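Local coordinates for Lin0012 protein (Listeria innocua, PDB 3K17), which probably phosphorylates phosphomevalonate with ATP, a step of the mevalonate route to isopentenyl diphosphate, as a GHMP-family kinase, at residues Y38-L43 / V102-L107; E95-K100 / T133-E138; A123-I128 / K146-S151; I139-K144 / S166-G171. One frame throughout, in Å; residues are numbered along the deposited sequence.

Contact 1. Residues Y38-L43 / V102-L107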
loop_
_atom_site.group_PDB
_atom_site.type_symbol
_atom_site.label_atom_id
_atom_site.label_comp_id
_atom_site.label_asym_id
_atom_site.label_seq_id
_atom_site.Cartn_x
_atom_site.Cartn_y
_atom_site.Cartn_z
ATOM N N TYR A 38 -37.421 11.809 -16.347
ATOM C CA TYR A 38 -37.214 10.558 -15.649
ATOM C C TYR A 38 -35.951 9.740 -15.843
ATOM O O TYR A 38 -35.208 9.872 -16.820
ATOM C CB TYR A 38 -38.387 9.627 -15.987
ATOM C CG TYR A 38 -39.752 10.217 -15.707
ATOM C CD1 TYR A 38 -40.431 9.906 -14.529
ATOM C CD2 TYR A 38 -40.333 11.137 -16.586
ATOM C CE1 TYR A 38 -41.640 10.487 -14.223
ATOM C CE2 TYR A 38 -41.560 11.740 -16.286
ATOM C CZ TYR A 38 -42.203 11.404 -15.097
ATOM O OH TYR A 38 -43.403 11.974 -14.760
ATOM N N ILE A 39 -35.751 8.871 -14.865
ATOM C CA ILE A 39 -34.707 7.883 -14.905
ATOM C C ILE A 39 -35.607 6.686 -15.208
ATOM O O ILE A 39 -36.692 6.560 -14.620
ATOM C CB ILE A 39 -34.012 7.720 -13.534
ATOM C CG1 ILE A 39 -32.790 8.653 -13.486
ATOM C CG2 ILE A 39 -33.625 6.256 -13.314
ATOM C CD1 ILE A 39 -32.015 8.614 -12.204
ATOM N N THR A 40 -35.201 5.843 -16.151
ATOM C CA THR A 40 -35.998 4.673 -16.510
ATOM C C THR A 40 -35.203 3.403 -16.254
ATOM O O THR A 40 -34.101 3.239 -16.774
ATOM C CB THR A 40 -36.399 4.706 -18.002
ATOM O OG1 THR A 40 -37.164 5.885 -18.260
ATOM C CG2 THR A 40 -37.234 3.484 -18.365
ATOM N N LEU A 41 -35.754 2.511 -15.441
ATOM C CA LEU A 41 -35.086 1.250 -15.146
ATOM C C LEU A 41 -35.926 0.108 -15.728
ATOM O O LEU A 41 -37.084 -0.079 -15.346
ATOM C CB LEU A 41 -34.919 1.080 -13.625
ATOM C CG LEU A 41 -33.981 -0.052 -13.189
ATOM C CD1 LEU A 41 -33.551 0.150 -11.752
ATOM C CD2 LEU A 41 -34.673 -1.408 -13.366
ATOM N N THR A 42 -35.345 -0.636 -16.667
ATOM C CA THR A 42 -36.035 -1.762 -17.293
ATOM C C THR A 42 -35.459 -3.059 -16.723
ATOM O O THR A 42 -34.246 -3.294 -16.781
ATOM C CB THR A 42 -35.869 -1.713 -18.828
ATOM O OG1 THR A 42 -36.365 -0.457 -19.313
ATOM C CG2 THR A 42 -36.650 -2.842 -19.498
ATOM N N LEU A 43 -36.329 -3.886 -16.151
ATOM C CA LEU A 43 -35.913 -5.143 -15.535
ATOM C C LEU A 43 -36.527 -6.359 -16.205
ATOM O O LEU A 43 -37.690 -6.342 -16.605
ATOM C CB LEU A 43 -36.282 -5.144 -14.045
ATOM C CG LEU A 43 -36.079 -6.427 -13.227
ATOM C CD1 LEU A 43 -36.013 -6.074 -11.758
ATOM C CD2 LEU A 43 -37.218 -7.428 -13.484
ATOM N N VAL A 102 -31.505 -2.304 -16.678
ATOM C CA VAL A 102 -30.907 -1.261 -17.499
ATOM C C VAL A 102 -31.462 0.102 -17.118
ATOM O O VAL A 102 -32.668 0.339 -17.216
ATOM C CB VAL A 102 -31.195 -1.497 -18.997
ATOM C CG1 VAL A 102 -30.652 -0.334 -19.822
ATOM C CG2 VAL A 102 -30.567 -2.816 -19.445
ATOM N N ILE A 103 -30.579 0.995 -16.685
ATOM C CA ILE A 103 -30.991 2.334 -16.300
ATOM C C ILE A 103 -30.640 3.369 -17.359
ATOM O O ILE A 103 -29.497 3.433 -17.826
ATOM C CB ILE A 103 -30.340 2.747 -14.964
ATOM C CG1 ILE A 103 -30.799 1.796 -13.852
ATOM C CG2 ILE A 103 -30.694 4.205 -14.635
ATOM C CD1 ILE A 103 -30.240 2.122 -12.474
ATOM N N GLU A 104 -31.631 4.169 -17.738
ATOM C CA GLU A 104 -31.451 5.238 -18.716
ATOM C C GLU A 104 -31.838 6.521 -17.995
ATOM O O GLU A 104 -32.550 6.471 -16.994
ATOM C CB GLU A 104 -32.376 5.046 -19.920
ATOM C CG GLU A 104 -32.152 3.773 -20.720
ATOM C CD GLU A 104 -33.301 3.504 -21.692
ATOM O OE1 GLU A 104 -34.435 3.213 -21.231
ATOM O OE2 GLU A 104 -33.073 3.597 -22.916
ATOM N N THR A 105 -31.402 7.667 -18.509
ATOM C CA THR A 105 -31.734 8.934 -17.861
ATOM C C THR A 105 -32.115 10.085 -18.791
ATOM O O THR A 105 -31.662 10.153 -19.932
ATOM C CB THR A 105 -30.565 9.418 -16.985
ATOM O OG1 THR A 105 -30.886 10.695 -16.422
ATOM C CG2 THR A 105 -29.283 9.539 -17.824
ATOM N N GLU A 106 -32.947 10.988 -18.271
ATOM C CA GLU A 106 -33.385 12.186 -18.980
ATOM C C GLU A 106 -33.047 13.343 -18.045
ATOM O O GLU A 106 -33.454 14.480 -18.270
ATOM C CB GLU A 106 -34.906 12.194 -19.209
ATOM C CG GLU A 106 -35.513 10.915 -19.772
ATOM C CD GLU A 106 -37.033 11.040 -19.996
ATOM O OE1 GLU A 106 -37.724 11.682 -19.168
ATOM O OE2 GLU A 106 -37.533 10.488 -20.996
ATOM N N LEU A 107 -32.310 13.048 -16.981
ATOM C CA LEU A 107 -31.966 14.084 -16.011
ATOM C C LEU A 107 -30.687 14.819 -16.386
ATOM O O LEU A 107 -30.088 15.508 -15.558
ATOM C CB LEU A 107 -31.836 13.478 -14.612
ATOM C CG LEU A 107 -33.050 12.677 -14.123
ATOM C CD1 LEU A 107 -32.907 12.400 -12.645
ATOM C CD2 LEU A 107 -34.342 13.465 -14.389
HETATM O O HOH W 1 -34.409 1.276 -19.182
#
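Glu106 folds its side chain back over the backbone of Tyr38. CB lies 3.3 Å from Tyr38 O and CG comes to 3.1 Å from the same oxygen. CG stands anti to its own carbonyl carbon (chi1 -48°), and the chain runs on extended, so that CD passes 3.7 Å from Tyr38 N. At the tip, OE1 accepts from Tyr38 N at 2.8 Å in a fairly straight bond (165°), on the anti side of the carboxylate and 28° out of its plane. This oxygen also sits at the edge of the Tyr38 ring, near CD2, while the ring's OH bonds to Arg353 N. The return bond from Glu106 N to Tyr38 O is weak. Beyond this end, strands 37-45 and 99-105 pair as antiparallel neighbours in the large mixed sheet of the GHMP kinase N-terminal domain. Thr40 with Glu104 and Thr42 with Val102 form the hydrogen-bonded pairs, and Ile39-Thr105 and Leu41-Ile103 the non-hydrogen-bonded ones. Ile39, Leu41 and Ile103 share the face turned to helix 119-135: Ile39 CG2 touches Ile103 CG2 at 3.8 Å, and Leu41 CG rests 3.7 Å from Ile103 CG1. On the other face a water lies within bonding distance of Thr42 OG1 (2.6 Å), Glu104 OE1 (2.8 Å) and Val102 O, though not all of its possible bonds can be made at once. Thr105 OG1 accepts from Leu107 N, an ST turn where the strand ends, and Leu107 CD1 packs on Ile39 CG1.

Contact 2. Residues E95-K100 / T133-E138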
loop_
_atom_site.group_PDB
_atom_site.type_symbol
_atom_site.label_atom_id
_atom_site.label_comp_id
_atom_site.label_asym_id
_atom_site.label_seq_id
_atom_site.Cartn_x
_atom_site.Cartn_y
_atom_site.Cartn_z
ATOM N N GLU A 95 -36.643 -15.471 -2.246
ATOM C CA GLU A 95 -35.523 -15.981 -3.022
ATOM C C GLU A 95 -35.220 -15.102 -4.222
ATOM O O GLU A 95 -36.080 -14.862 -5.072
ATOM C CB GLU A 95 -35.789 -17.403 -3.522
ATOM C CG GLU A 95 -34.656 -17.942 -4.395
ATOM C CD GLU A 95 -34.988 -19.272 -5.058
ATOM O OE1 GLU A 95 -35.981 -19.340 -5.818
ATOM O OE2 GLU A 95 -34.250 -20.251 -4.825
ATOM N N LEU A 96 -33.987 -14.623 -4.294
ATOM C CA LEU A 96 -33.590 -13.797 -5.416
ATOM C C LEU A 96 -33.323 -14.669 -6.635
ATOM O O LEU A 96 -32.762 -15.766 -6.523
ATOM C CB LEU A 96 -32.343 -12.993 -5.060
ATOM C CG LEU A 96 -32.681 -11.818 -4.144
ATOM C CD1 LEU A 96 -31.506 -11.498 -3.251
ATOM C CD2 LEU A 96 -33.079 -10.624 -4.994
ATOM N N THR A 97 -33.756 -14.190 -7.792
ATOM C CA THR A 97 -33.532 -14.900 -9.035
ATOM C C THR A 97 -32.784 -13.926 -9.931
ATOM O O THR A 97 -32.915 -12.713 -9.778
ATOM C CB THR A 97 -34.860 -15.330 -9.685
ATOM O OG1 THR A 97 -35.703 -14.187 -9.861
ATOM C CG2 THR A 97 -35.573 -16.354 -8.792
ATOM N N PRO A 98 -31.973 -14.442 -10.868
ATOM C CA PRO A 98 -31.208 -13.577 -11.770
ATOM C C PRO A 98 -32.030 -12.611 -12.610
ATOM O O PRO A 98 -33.009 -12.999 -13.238
ATOM C CB PRO A 98 -30.412 -14.574 -12.619
ATOM C CG PRO A 98 -31.264 -15.825 -12.582
ATOM C CD PRO A 98 -31.703 -15.864 -11.143
ATOM N N VAL A 99 -31.632 -11.340 -12.605
ATOM C CA VAL A 99 -32.324 -10.323 -13.390
ATOM C C VAL A 99 -31.367 -9.352 -14.073
ATOM O O VAL A 99 -30.258 -9.101 -13.589
ATOM C CB VAL A 99 -33.297 -9.476 -12.527
ATOM C CG1 VAL A 99 -34.350 -10.369 -11.890
ATOM C CG2 VAL A 99 -32.524 -8.705 -11.473
ATOM N N LYS A 100 -31.810 -8.814 -15.204
ATOM C CA LYS A 100 -31.039 -7.836 -15.954
ATOM C C LYS A 100 -31.746 -6.504 -15.760
ATOM O O LYS A 100 -32.957 -6.411 -15.949
ATOM C CB LYS A 100 -31.008 -8.195 -17.438
ATOM C CG LYS A 100 -30.498 -7.080 -18.346
ATOM C CD LYS A 100 -30.485 -7.529 -19.807
ATOM C CE LYS A 100 -30.134 -6.373 -20.733
ATOM N NZ LYS A 100 -30.052 -6.774 -22.163
ATOM N N THR A 133 -41.072 -4.379 -6.755
ATOM C CA THR A 133 -42.179 -4.725 -7.642
ATOM C C THR A 133 -41.986 -6.159 -8.140
ATOM O O THR A 133 -42.941 -6.930 -8.250
ATOM C CB THR A 133 -42.255 -3.779 -8.866
ATOM O OG1 THR A 133 -42.495 -2.438 -8.427
ATOM C CG2 THR A 133 -43.394 -4.196 -9.797
ATOM N N LYS A 134 -40.736 -6.512 -8.410
ATOM C CA LYS A 134 -40.379 -7.833 -8.907
ATOM C C LYS A 134 -40.391 -8.959 -7.870
ATOM O O LYS A 134 -40.811 -10.075 -8.177
ATOM C CB LYS A 134 -38.987 -7.769 -9.550
ATOM C CG LYS A 134 -38.417 -9.105 -9.997
ATOM C CD LYS A 134 -39.201 -9.694 -11.164
ATOM C CE LYS A 134 -38.555 -10.985 -11.654
ATOM N NZ LYS A 134 -39.304 -11.588 -12.793
ATOM N N PHE A 135 -39.947 -8.677 -6.648
ATOM C CA PHE A 135 -39.858 -9.718 -5.624
ATOM C C PHE A 135 -40.751 -9.614 -4.384
ATOM O O PHE A 135 -40.948 -10.607 -3.693
ATOM C CB PHE A 135 -38.404 -9.843 -5.150
ATOM C CG PHE A 135 -37.441 -10.272 -6.226
ATOM C CD1 PHE A 135 -37.395 -11.596 -6.653
ATOM C CD2 PHE A 135 -36.588 -9.343 -6.826
ATOM C CE1 PHE A 135 -36.518 -11.994 -7.662
ATOM C CE2 PHE A 135 -35.703 -9.730 -7.839
ATOM C CZ PHE A 135 -35.668 -11.054 -8.257
ATOM N N TYR A 136 -41.276 -8.429 -4.100
ATOM C CA TYR A 136 -42.098 -8.229 -2.908
ATOM C C TYR A 136 -42.979 -6.999 -3.132
ATOM O O TYR A 136 -42.920 -6.031 -2.374
ATOM C CB TYR A 136 -41.168 -8.011 -1.709
ATOM C CG TYR A 136 -41.817 -8.039 -0.345
ATOM C CD1 TYR A 136 -42.415 -9.200 0.144
ATOM C CD2 TYR A 136 -41.794 -6.916 0.476
ATOM C CE1 TYR A 136 -42.976 -9.239 1.428
ATOM C CE2 TYR A 136 -42.345 -6.941 1.752
ATOM C CZ TYR A 136 -42.936 -8.103 2.222
ATOM O OH TYR A 136 -43.497 -8.117 3.478
ATOM N N PRO A 137 -43.828 -7.041 -4.172
ATOM C CA PRO A 137 -44.740 -5.958 -4.554
ATOM C C PRO A 137 -45.715 -5.418 -3.513
ATOM O O PRO A 137 -46.139 -4.262 -3.609
ATOM C CB PRO A 137 -45.454 -6.525 -5.782
ATOM C CG PRO A 137 -45.474 -7.995 -5.510
ATOM C CD PRO A 137 -44.086 -8.251 -4.978
ATOM N N GLU A 138 -46.068 -6.230 -2.520
ATOM C CA GLU A 138 -47.013 -5.779 -1.503
ATOM C C GLU A 138 -46.423 -4.756 -0.528
ATOM O O GLU A 138 -47.166 -4.036 0.141
ATOM C CB GLU A 138 -47.557 -6.970 -0.704
ATOM C CG GLU A 138 -46.496 -7.743 0.065
ATOM C CD GLU A 138 -46.143 -9.071 -0.591
ATOM O OE1 GLU A 138 -45.785 -9.079 -1.793
ATOM O OE2 GLU A 138 -46.225 -10.108 0.107
#
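Thr97 OG1 lies in the plane of the Phe135 ring, at its edge, 3.2 Å from Phe135 CE1 and 3.5 Å from Phe135 CZ. With chi1 at 55° the hydroxyl oxygen stands between its own backbone N and carbonyl carbon, which puts it against this rim. Leu96 CD2 sits over one face of the same ring, toward the rim, 4.1 Å from the centroid and 17° off the ring normal: a CH-pi contact, with the two side chains crossing at about a right angle. The opposite face is taken from within the helix, where Lys134 CG lies 3.5 Å above the plane, offset toward the rim. Val99 CG1 and Phe135 CZ meet tip to tip at 3.9 Å. The ring belongs to the last turn of helix 119-135, and its partners to the segment that leads into strand 99-105, so Phe135 joins the helix end to the start of the strand in the GHMP kinase N-terminal domain. Leu89 of helix 76-91 touches both Leu96 and Phe135 and adds a third element to this cluster. Lys134 carries its charge past the apolar patch to a salt bridge with Asp45, its CE passing near Val99 CG1. Dispersion and weak C-H contacts therefore carry this surface packing, and the slightly positive ring rim is probably what makes the threonine oxygen a suitable neighbour.

Contact 3. Residues A123-I128 / K146-S151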
loop_
_atom_site.group_PDB
_atom_site.type_symbol
_atom_site.label_atom_id
_atom_site.label_comp_id
_atom_site.label_asym_id
_atom_site.label_seq_id
_atom_site.Cartn_x
_atom_site.Cartn_y
_atom_site.Cartn_z
ATOM N N ALA A 123 -32.023 7.340 -9.124
ATOM C CA ALA A 123 -31.489 6.032 -9.478
ATOM C C ALA A 123 -31.725 5.062 -8.324
ATOM O O ALA A 123 -32.136 3.913 -8.524
ATOM C CB ALA A 123 -29.985 6.144 -9.784
ATOM N N THR A 124 -31.447 5.524 -7.112
ATOM C CA THR A 124 -31.645 4.698 -5.930
ATOM C C THR A 124 -33.116 4.240 -5.847
ATOM O O THR A 124 -33.410 3.057 -5.658
ATOM C CB THR A 124 -31.289 5.486 -4.658
ATOM O OG1 THR A 124 -29.913 5.874 -4.712
ATOM C CG2 THR A 124 -31.513 4.633 -3.416
ATOM N N VAL A 125 -34.029 5.188 -5.996
ATOM C CA VAL A 125 -35.464 4.893 -5.931
ATOM C C VAL A 125 -35.901 3.946 -7.051
ATOM O O VAL A 125 -36.769 3.099 -6.842
ATOM C CB VAL A 125 -36.296 6.209 -5.980
ATOM C CG1 VAL A 125 -37.786 5.914 -6.179
ATOM C CG2 VAL A 125 -36.100 6.981 -4.672
ATOM N N ALA A 126 -35.295 4.072 -8.231
ATOM C CA ALA A 126 -35.636 3.206 -9.352
ATOM C C ALA A 126 -35.255 1.756 -9.033
ATOM O O ALA A 126 -36.022 0.824 -9.307
ATOM C CB ALA A 126 -34.927 3.678 -10.633
ATOM N N VAL A 127 -34.072 1.567 -8.452
ATOM C CA VAL A 127 -33.625 0.229 -8.097
ATOM C C VAL A 127 -34.548 -0.385 -7.034
ATOM O O VAL A 127 -34.999 -1.528 -7.177
ATOM C CB VAL A 127 -32.165 0.255 -7.564
ATOM C CG1 VAL A 127 -31.803 -1.094 -6.924
ATOM C CG2 VAL A 127 -31.201 0.573 -8.721
ATOM N N ILE A 128 -34.837 0.371 -5.979
ATOM C CA ILE A 128 -35.691 -0.151 -4.913
ATOM C C ILE A 128 -37.069 -0.513 -5.466
ATOM O O ILE A 128 -37.582 -1.602 -5.204
ATOM C CB ILE A 128 -35.838 0.867 -3.754
ATOM C CG1 ILE A 128 -34.466 1.119 -3.099
ATOM C CG2 ILE A 128 -36.864 0.353 -2.719
ATOM C CD1 ILE A 128 -33.779 -0.123 -2.555
ATOM N N LYS A 146 -37.719 4.035 3.242
ATOM C CA LYS A 146 -36.712 3.729 4.251
ATOM C C LYS A 146 -35.512 2.980 3.658
ATOM O O LYS A 146 -34.374 3.260 4.007
ATOM C CB LYS A 146 -37.323 2.895 5.385
ATOM C CG LYS A 146 -38.336 3.633 6.257
ATOM C CD LYS A 146 -38.847 2.704 7.349
ATOM C CE LYS A 146 -39.898 3.365 8.229
ATOM N NZ LYS A 146 -40.386 2.414 9.275
ATOM N N LEU A 147 -35.771 2.013 2.788
ATOM C CA LEU A 147 -34.682 1.275 2.158
ATOM C C LEU A 147 -33.858 2.253 1.314
ATOM O O LEU A 147 -32.639 2.306 1.425
ATOM C CB LEU A 147 -35.237 0.163 1.263
ATOM C CG LEU A 147 -35.926 -1.017 1.955
ATOM C CD1 LEU A 147 -36.613 -1.889 0.912
ATOM C CD2 LEU A 147 -34.902 -1.828 2.753
ATOM N N ALA A 148 -34.545 3.041 0.490
ATOM C CA ALA A 148 -33.894 4.010 -0.380
ATOM C C ALA A 148 -33.138 5.083 0.402
ATOM O O ALA A 148 -32.043 5.505 0.000
ATOM C CB ALA A 148 -34.929 4.658 -1.300
ATOM N N ALA A 149 -33.719 5.524 1.515
ATOM C CA ALA A 149 -33.101 6.548 2.350
ATOM C C ALA A 149 -31.834 6.043 3.051
ATOM O O ALA A 149 -30.821 6.750 3.095
ATOM C CB ALA A 149 -34.102 7.058 3.386
ATOM N N LEU A 150 -31.897 4.839 3.615
ATOM C CA LEU A 150 -30.731 4.262 4.284
ATOM C C LEU A 150 -29.617 4.090 3.259
ATOM O O LEU A 150 -28.467 4.419 3.521
ATOM C CB LEU A 150 -31.059 2.892 4.883
ATOM C CG LEU A 150 -31.920 2.842 6.148
ATOM C CD1 LEU A 150 -32.156 1.396 6.565
ATOM C CD2 LEU A 150 -31.216 3.603 7.262
ATOM N N SER A 151 -29.972 3.561 2.094
ATOM C CA SER A 151 -29.005 3.337 1.024
ATOM C C SER A 151 -28.300 4.633 0.643
ATOM O O SER A 151 -27.072 4.724 0.676
ATOM C CB SER A 151 -29.707 2.765 -0.216
ATOM O OG SER A 151 -28.792 2.558 -1.288
HETATM O O HOH W 2 -28.147 4.462 -2.969
#
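Ala148 CB sits between two side chains of helix 119-135, 4.0 Å from Thr124 CG2 and 4.0 Å from Ile128 CG1. Val125 CG2 adds a looser touch at 4.3 Å. Further along, Ile128 CD1 reaches Leu147 CB at 4.1 Å, and Thr124 CG2 comes to 3.6 Å from Ala148 O. The methyl gets there because Thr124 CG2 is anti to its backbone N, which leaves OG1 beside that N. The hydroxyl bonds to Ser120 O one turn earlier and accepts from a water at 2.9 Å; that water also bonds to Ser151 OG at 2.6 Å, bridging the helices at one end of the contact. The two segment axes approach to 9.3 Å, running at 137° to each other. Outside this shell, Ile164 of helix 162-169 touches both Thr124 and Ala148, and Leu192 and Met196 of helix 192-197 touch Leu147. Helix 119-135 probably follows the glycine-rich phosphate-binding loop, as in other GHMP kinases. Every touching residue is buried, so the interface depends on methyl packing around an alanine; Ser120 O and the water share Thr124 OG1, and the same water gives Ser151 OG a polar partner in these otherwise apolar surroundings.

Contact 4. Residues I139-K144 / S166-G171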
loop_
_atom_site.group_PDB
_atom_site.type_symbol
_atom_site.label_atom_id
_atom_site.label_comp_id
_atom_site.label_asym_id
_atom_site.label_seq_id
_atom_site.Cartn_x
_atom_site.Cartn_y
_atom_site.Cartn_z
ATOM N N ILE A 139 -45.096 -4.687 -0.455
ATOM C CA ILE A 139 -44.429 -3.765 0.464
ATOM C C ILE A 139 -44.982 -2.344 0.374
ATOM O O ILE A 139 -45.367 -1.884 -0.695
ATOM C CB ILE A 139 -42.898 -3.736 0.213
ATOM C CG1 ILE A 139 -42.197 -3.040 1.381
ATOM C CG2 ILE A 139 -42.592 -3.032 -1.110
ATOM C CD1 ILE A 139 -40.685 -2.962 1.240
ATOM N N SER A 140 -45.017 -1.653 1.506
ATOM C CA SER A 140 -45.544 -0.292 1.550
ATOM C C SER A 140 -44.572 0.718 0.961
ATOM O O SER A 140 -43.360 0.488 0.931
ATOM C CB SER A 140 -45.841 0.114 2.989
ATOM O OG SER A 140 -44.639 0.219 3.727
HETATM N N MSE A 141 -45.105 1.849 0.508
HETATM C CA MSE A 141 -44.255 2.883 -0.065
HETATM C C MSE A 141 -43.328 3.467 0.993
HETATM O O MSE A 141 -42.198 3.856 0.693
HETATM C CB MSE A 141 -45.087 4.011 -0.670
HETATM C CG MSE A 141 -44.225 5.039 -1.397
HETATM SE SE MSE A 141 -45.257 6.328 -2.367
HETATM C CE MSE A 141 -46.187 5.102 -3.550
ATOM N N LEU A 142 -43.805 3.527 2.234
ATOM C CA LEU A 142 -42.993 4.076 3.313
ATOM C C LEU A 142 -41.795 3.181 3.618
ATOM O O LEU A 142 -40.715 3.672 3.938
ATOM C CB LEU A 142 -43.832 4.269 4.575
ATOM C CG LEU A 142 -43.057 4.687 5.825
ATOM C CD1 LEU A 142 -42.285 5.980 5.554
ATOM C CD2 LEU A 142 -44.033 4.869 6.991
ATOM N N LYS A 143 -41.983 1.870 3.534
ATOM C CA LYS A 143 -40.876 0.960 3.787
ATOM C C LYS A 143 -39.858 1.106 2.647
ATOM O O LYS A 143 -38.651 1.057 2.879
ATOM C CB LYS A 143 -41.366 -0.489 3.893
ATOM C CG LYS A 143 -42.189 -0.780 5.148
ATOM C CD LYS A 143 -42.576 -2.260 5.231
ATOM C CE LYS A 143 -43.528 -2.554 6.396
ATOM N NZ LYS A 143 -42.889 -2.412 7.735
ATOM N N LYS A 144 -40.342 1.294 1.424
ATOM C CA LYS A 144 -39.445 1.472 0.286
ATOM C C LYS A 144 -38.655 2.770 0.461
ATOM O O LYS A 144 -37.470 2.838 0.134
ATOM C CB LYS A 144 -40.236 1.479 -1.025
ATOM C CG LYS A 144 -40.929 0.146 -1.293
ATOM C CD LYS A 144 -41.437 -0.000 -2.719
ATOM C CE LYS A 144 -42.624 0.910 -2.999
ATOM N NZ LYS A 144 -43.121 0.721 -4.388
ATOM N N SER A 166 -39.135 12.796 -2.618
ATOM C CA SER A 166 -39.771 13.374 -3.785
ATOM C C SER A 166 -39.771 12.422 -4.973
ATOM O O SER A 166 -40.785 12.288 -5.654
ATOM C CB SER A 166 -39.080 14.691 -4.151
ATOM O OG SER A 166 -39.648 15.245 -5.322
ATOM N N CYS A 167 -38.638 11.761 -5.228
ATOM C CA CYS A 167 -38.548 10.818 -6.347
ATOM C C CYS A 167 -39.467 9.609 -6.132
ATOM O O CYS A 167 -40.086 9.108 -7.070
ATOM C CB CYS A 167 -37.101 10.340 -6.521
ATOM S SG CYS A 167 -35.973 11.674 -7.009
HETATM N N MSE A 168 -39.554 9.159 -4.887
HETATM C CA MSE A 168 -40.386 8.009 -4.530
HETATM C C MSE A 168 -41.895 8.303 -4.588
HETATM O O MSE A 168 -42.663 7.528 -5.158
HETATM C CB MSE A 168 -40.007 7.541 -3.123
HETATM C CG MSE A 168 -40.844 6.405 -2.557
HETATM SE SE MSE A 168 -40.514 4.736 -3.459
HETATM C CE MSE A 168 -38.804 4.304 -2.620
ATOM N N TYR A 169 -42.299 9.430 -4.009
ATOM C CA TYR A 169 -43.711 9.817 -3.931
ATOM C C TYR A 169 -44.294 10.552 -5.131
ATOM O O TYR A 169 -45.500 10.481 -5.371
ATOM C CB TYR A 169 -43.951 10.664 -2.671
ATOM C CG TYR A 169 -43.957 9.861 -1.395
ATOM C CD1 TYR A 169 -42.827 9.156 -0.985
ATOM C CD2 TYR A 169 -45.114 9.756 -0.623
ATOM C CE1 TYR A 169 -42.849 8.359 0.156
ATOM C CE2 TYR A 169 -45.148 8.966 0.519
ATOM C CZ TYR A 169 -44.018 8.268 0.902
ATOM O OH TYR A 169 -44.059 7.459 2.014
ATOM N N GLY A 170 -43.453 11.250 -5.890
ATOM C CA GLY A 170 -43.961 11.998 -7.028
ATOM C C GLY A 170 -44.758 13.203 -6.540
ATOM O O GLY A 170 -44.798 13.490 -5.342
ATOM N N GLY A 171 -45.382 13.917 -7.470
ATOM C CA GLY A 171 -46.168 15.086 -7.112
ATOM C C GLY A 171 -45.437 16.115 -6.271
ATOM O O GLY A 171 -44.214 16.263 -6.363
#
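Met141, a selenomethionine, lays its SE over the face of the Tyr169 ring in a Met-aromatic contact, 3.7 Å from the centroid and only 4° off the ring normal. This joins the first turn of helix 141-156 to the last turn of helix 162-169 in the GHMP kinase N-terminal domain. Met141 CG stands anti to the backbone N (chi1 -174°), which puts it over the same ring face, in CH-pi contact 23° off the normal. Met141 is thus closely seated although it is exposed. The other tight part lies inward. Met168, also selenomethionine, is buried and folded back on itself (chi3 77°), bringing CE to 3.4 Å from Lys144 O and 3.5 Å from Lys144 CB. Its CG passes Met141 CG at 3.8 Å, the two chains running past one another in opposite senses. Lys144 offers CB and its carbonyl here, while NZ bonds to Asn129 OD1 of helix 119-135. Toward solvent the fit is looser: Leu142 is exposed, and Tyr169 OH meets only its root, with CA at 3.8 Å and CB at 4.1 Å. Ser140 is the N-cap of helix 141-156. At the other segment's end, Gly170 leaves the helix with positive phi, and Gly171 pairs its backbone with Ala34 of strand 29-35. The capping bond itself runs from Lys143 N to Ser140 OG, at 3.1 Å.

Contact 3 is the buried one, its aliphatic side chains packed around an alanine between helices 119-135 and 141-156; contact 1 is partly buried, and contacts 2 and 4 lie at the surface. Strand 99-105 serves contacts 1 and 2, helix 119-135 serves contacts 2 and 3, and helix 141-156 serves contacts 3 and 4. Chemistry follows place: backbone hydrogen bonds dominate between the strands, aliphatic packing with one bridging water fills the core, and aromatic rings mark the two helix ends. Ile39 and Leu41 of contact 1 pack on contact 3 at Ala123, Ala126 and Val127, while Val125 of contact 3 touches Met168 of contact 4.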